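Local coordinates for AvGluR1 ligand binding domain (Adineta vaga, PDB 4IO4), which binds amino acids such as serine as the extracellular agonist-binding clamshell of an ionotropic glutamate receptor, a family of ligand-gated ion channels, at the serine site. Coordinates in Å, arbitrary orientation; residue numbers count along the deposited sequence, not the author numbering.

The serine site. Residues 67, 85-87, 92, 136, 139-140, 162, 180, 207. With SER (serine), chain B.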
ATOM      1  N   TYR A  67      19.328   3.434   4.478  1.00 27.42           N
ATOM      2  CA  TYR A  67      17.919   3.793   4.626  1.00 24.75           C
ATOM      3  C   TYR A  67      17.515   3.859   6.092  1.00 27.73           C
ATOM      4  O   TYR A  67      16.839   4.812   6.562  1.00 26.24           O
ATOM      5  CB  TYR A  67      17.029   2.865   3.802  1.00 22.98           C
ATOM      6  CG  TYR A  67      17.046   3.287   2.364  1.00 22.64           C
ATOM      7  CD1 TYR A  67      18.115   2.988   1.553  1.00 22.25           C
ATOM      8  CD2 TYR A  67      16.012   4.031   1.822  1.00 25.50           C
ATOM      9  CE1 TYR A  67      18.136   3.418   0.216  1.00 22.51           C
ATOM     10  CE2 TYR A  67      16.039   4.474   0.493  1.00 22.40           C
ATOM     11  CZ  TYR A  67      17.098   4.183  -0.286  1.00 23.51           C
ATOM     12  OH  TYR A  67      17.126   4.608  -1.597  1.00 23.53           O
ATOM     13  N   ASP A  85      12.356   6.358  -1.692  1.00 24.35           N
ATOM     14  CA  ASP A  85      11.959   4.961  -1.815  1.00 24.73           C
ATOM     15  C   ASP A  85      12.230   4.231  -0.491  1.00 25.50           C
ATOM     16  O   ASP A  85      13.091   3.351  -0.396  1.00 26.43           O
ATOM     17  CB  ASP A  85      12.669   4.308  -3.018  1.00 25.41           C
ATOM     18  CG  ASP A  85      14.188   4.586  -3.067  1.00 29.13           C
ATOM     19  OD1 ASP A  85      14.681   5.493  -2.354  1.00 25.22           O
ATOM     20  OD2 ASP A  85      14.917   3.878  -3.824  1.00 23.80           O
ATOM     21  N   ILE A  86      11.490   4.631   0.542  1.00 22.06           N
ATOM     22  CA  ILE A  86      11.737   4.214   1.907  1.00 22.07           C
ATOM     23  C   ILE A  86      10.641   3.236   2.325  1.00 24.06           C
ATOM     24  O   ILE A  86       9.459   3.585   2.417  1.00 23.61           O
ATOM     25  CB  ILE A  86      11.762   5.406   2.846  1.00 23.43           C
ATOM     26  CG1 ILE A  86      12.739   6.456   2.363  1.00 21.63           C
ATOM     27  CG2 ILE A  86      12.080   4.982   4.254  1.00 20.25           C
ATOM     28  CD1 ILE A  86      12.583   7.836   3.128  1.00 25.26           C
ATOM     29  N   THR A  87      11.049   1.990   2.555  1.00 23.04           N
ATOM     30  CA  THR A  87      10.136   0.937   2.916  1.00 20.17           C
ATOM     31  C   THR A  87       9.606   1.086   4.322  1.00 22.68           C
ATOM     32  O   THR A  87      10.359   1.326   5.265  1.00 21.35           O
ATOM     33  CB  THR A  87      10.838  -0.432   2.735  1.00 21.63           C
ATOM     34  OG1 THR A  87      11.284  -0.526   1.383  1.00 22.80           O
ATOM     35  CG2 THR A  87       9.928  -1.573   3.078  1.00 22.29           C
ATOM     36  N   ARG A  92      11.198   0.193  11.949  1.00 23.65           N
ATOM     37  CA  ARG A  92      11.260   1.632  11.738  1.00 21.68           C
ATOM     38  C   ARG A  92      10.061   2.340  12.393  1.00 25.17           C
ATOM     39  O   ARG A  92      10.202   3.440  12.962  1.00 25.41           O
ATOM     40  CB  ARG A  92      11.344   1.936  10.236  1.00 19.95           C
ATOM     41  CG  ARG A  92      12.682   1.511   9.642  1.00 25.93           C
ATOM     42  CD  ARG A  92      12.642   1.492   8.125  1.00 24.17           C
ATOM     43  NE  ARG A  92      13.908   1.054   7.581  1.00 22.93           N
ATOM     44  CZ  ARG A  92      14.175   0.991   6.285  1.00 27.05           C
ATOM     45  NH1 ARG A  92      13.255   1.371   5.403  1.00 20.21           N
ATOM     46  NH2 ARG A  92      15.357   0.562   5.859  1.00 26.62           N
ATOM     47  N   ARG A 136      22.826  -5.003   1.054  1.00 22.86           N
ATOM     48  CA  ARG A 136      23.045  -3.661   1.521  1.00 21.58           C
ATOM     49  C   ARG A 136      22.594  -3.531   2.981  1.00 26.71           C
ATOM     50  O   ARG A 136      21.417  -3.716   3.302  1.00 26.19           O
ATOM     51  CB  ARG A 136      22.284  -2.680   0.644  1.00 29.37           C
ATOM     52  CG  ARG A 136      22.920  -2.395  -0.707  1.00 31.15           C
ATOM     53  CD  ARG A 136      21.985  -1.480  -1.600  1.00 29.81           C
ATOM     54  NE  ARG A 136      20.838  -2.253  -2.061  1.00 36.92           N
ATOM     55  CZ  ARG A 136      19.586  -1.809  -2.116  1.00 33.42           C
ATOM     56  NH1 ARG A 136      19.273  -0.573  -1.726  1.00 28.59           N
ATOM     57  NH2 ARG A 136      18.638  -2.628  -2.555  1.00 33.25           N
ATOM     58  N   THR A 139      18.947  -1.832   5.109  1.00 26.30           N
ATOM     59  CA  THR A 139      17.828  -1.850   4.172  1.00 25.56           C
ATOM     60  C   THR A 139      16.865  -2.940   4.551  1.00 29.68           C
ATOM     61  O   THR A 139      17.185  -3.853   5.324  1.00 29.29           O
ATOM     62  CB  THR A 139      18.262  -2.088   2.710  1.00 24.52           C
ATOM     63  OG1 THR A 139      18.795  -3.417   2.547  1.00 25.24           O
ATOM     64  CG2 THR A 139      19.291  -1.061   2.291  1.00 27.36           C
ATOM     65  N   ALA A 140      15.682  -2.863   3.977  1.00 27.44           N
ATOM     66  CA  ALA A 140      14.666  -3.863   4.223  1.00 26.11           C
ATOM     67  C   ALA A 140      15.102  -5.215   3.678  1.00 22.76           C
ATOM     68  O   ALA A 140      14.736  -6.269   4.220  1.00 27.44           O
ATOM     69  CB  ALA A 140      13.355  -3.418   3.610  1.00 29.27           C
ATOM     70  N   ARG A 162      24.188   1.114  -3.342  1.00 27.56           N
ATOM     71  CA  ARG A 162      23.832   0.456  -4.610  1.00 23.59           C
ATOM     72  C   ARG A 162      25.057   0.392  -5.500  1.00 27.39           C
ATOM     73  O   ARG A 162      25.325  -0.646  -6.100  1.00 30.08           O
ATOM     74  CB  ARG A 162      22.654   1.134  -5.337  1.00 31.48           C
ATOM     75  CG  ARG A 162      21.326   1.017  -4.604  1.00 28.86           C
ATOM     76  CD  ARG A 162      20.115   1.534  -5.426  1.00 31.05           C
ATOM     77  NE  ARG A 162      18.872   1.400  -4.667  1.00 26.20           N
ATOM     78  CZ  ARG A 162      18.445   2.274  -3.748  1.00 27.57           C
ATOM     79  NH1 ARG A 162      19.149   3.354  -3.463  1.00 27.04           N
ATOM     80  NH2 ARG A 162      17.307   2.055  -3.100  1.00 30.59           N
ATOM     81  N   ASP A 180      14.544  -3.318  -4.704  1.00 21.66           N
ATOM     82  CA  ASP A 180      13.146  -2.990  -4.856  1.00 23.06           C
ATOM     83  C   ASP A 180      12.827  -3.075  -6.319  1.00 27.27           C
ATOM     84  O   ASP A 180      13.657  -2.783  -7.165  1.00 26.96           O
ATOM     85  CB  ASP A 180      12.842  -1.573  -4.383  1.00 24.73           C
ATOM     86  CG  ASP A 180      13.138  -1.361  -2.911  1.00 27.43           C
ATOM     87  OD1 ASP A 180      12.886  -2.286  -2.101  1.00 31.36           O
ATOM     88  OD2 ASP A 180      13.623  -0.257  -2.564  1.00 27.18           O
ATOM     89  N   PHE A 207       6.113   2.080   0.265  1.00 26.66           N
ATOM     90  CA  PHE A 207       6.962   3.200   0.564  1.00 18.52           C
ATOM     91  C   PHE A 207       6.094   4.262   1.230  1.00 22.08           C
ATOM     92  O   PHE A 207       4.977   4.533   0.794  1.00 23.57           O
ATOM     93  CB  PHE A 207       7.595   3.835  -0.686  1.00 20.32           C
ATOM     94  CG  PHE A 207       8.542   2.945  -1.453  1.00 22.73           C
ATOM     95  CD1 PHE A 207       9.269   1.942  -0.825  1.00 24.73           C
ATOM     96  CD2 PHE A 207       8.762   3.175  -2.815  1.00 27.13           C
ATOM     97  CE1 PHE A 207      10.161   1.167  -1.549  1.00 24.80           C
ATOM     98  CE2 PHE A 207       9.635   2.376  -3.555  1.00 26.91           C
ATOM     99  CZ  PHE A 207      10.338   1.382  -2.934  1.00 25.15           C
TER
HETATM  100  N   SER B 301      13.436   0.505   0.119  1.00 23.09           N
HETATM  101  CA  SER B 301      14.635  -0.033   0.865  1.00 20.45           C
HETATM  102  C   SER B 301      14.629   0.438   2.295  1.00 26.99           C
HETATM  103  O   SER B 301      13.867   1.386   2.665  1.00 19.98           O
HETATM  104  CB  SER B 301      15.959   0.349   0.190  1.00 26.10           C
HETATM  105  OG  SER B 301      16.169  -0.410  -0.985  1.00 35.79           O
HETATM  106  OXT SER B 301      15.398  -0.137   3.088  1.00 22.08           O
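Serine lies almost wholly buried in the cleft between the two lobes of the clamshell, the site that also takes L-glutamate. At its carboxylate end, Arg92 reaches in with an extended chain and presents its guanidinium end-on, one nitrogen to each oxygen: NH1 points nearly straight (175° at H) at serine O, 2.8 Å away and in the guanidinium plane, while NH2 takes OXT. Each oxygen has a second donor: the backbone N of Thr87 for O, and for OXT the backbone N of Ala140, 2.9 Å away at the start of helix 140-149, whose dipole may further favour the negative charge. Arg92 NH1 also donates a hydrogen bond to a lone pair of the Thr87 carbonyl O, which should help fix the turn of the guanidinium. The alpha-amino group is gripped by acceptors on several sides: serine N donates to Asp85 O, to Thr87 OG1 at 2.7 Å and to Asp180 OD2, on its syn lone pair, at 2.8 Å. Thr87 OG1 gets there by standing anti to its own carbonyl carbon (chi1 -57°). Over the middle of the ligand lies the Tyr67 ring, with serine CB centred beneath one face, 3.7 Å from the centroid. The ring is held at its hydroxyl: Arg162 brings NH1 and NH2 in plane to OH, and OH donates to Asp85 OD1, whose partner oxygen OD2 forms a salt bridge with Arg162 NH2. At the far end, the short side chain turns its hydroxyl OG back to Asp180 OD2, 3.0 Å away and approached from above the carboxylate plane, so this oxygen accepts from both the amino group and the hydroxyl. Arg136, its chain bent at chi3 (-72°), also reaches the hydroxyl, with NH1 donating to serine OG at 3.2 Å.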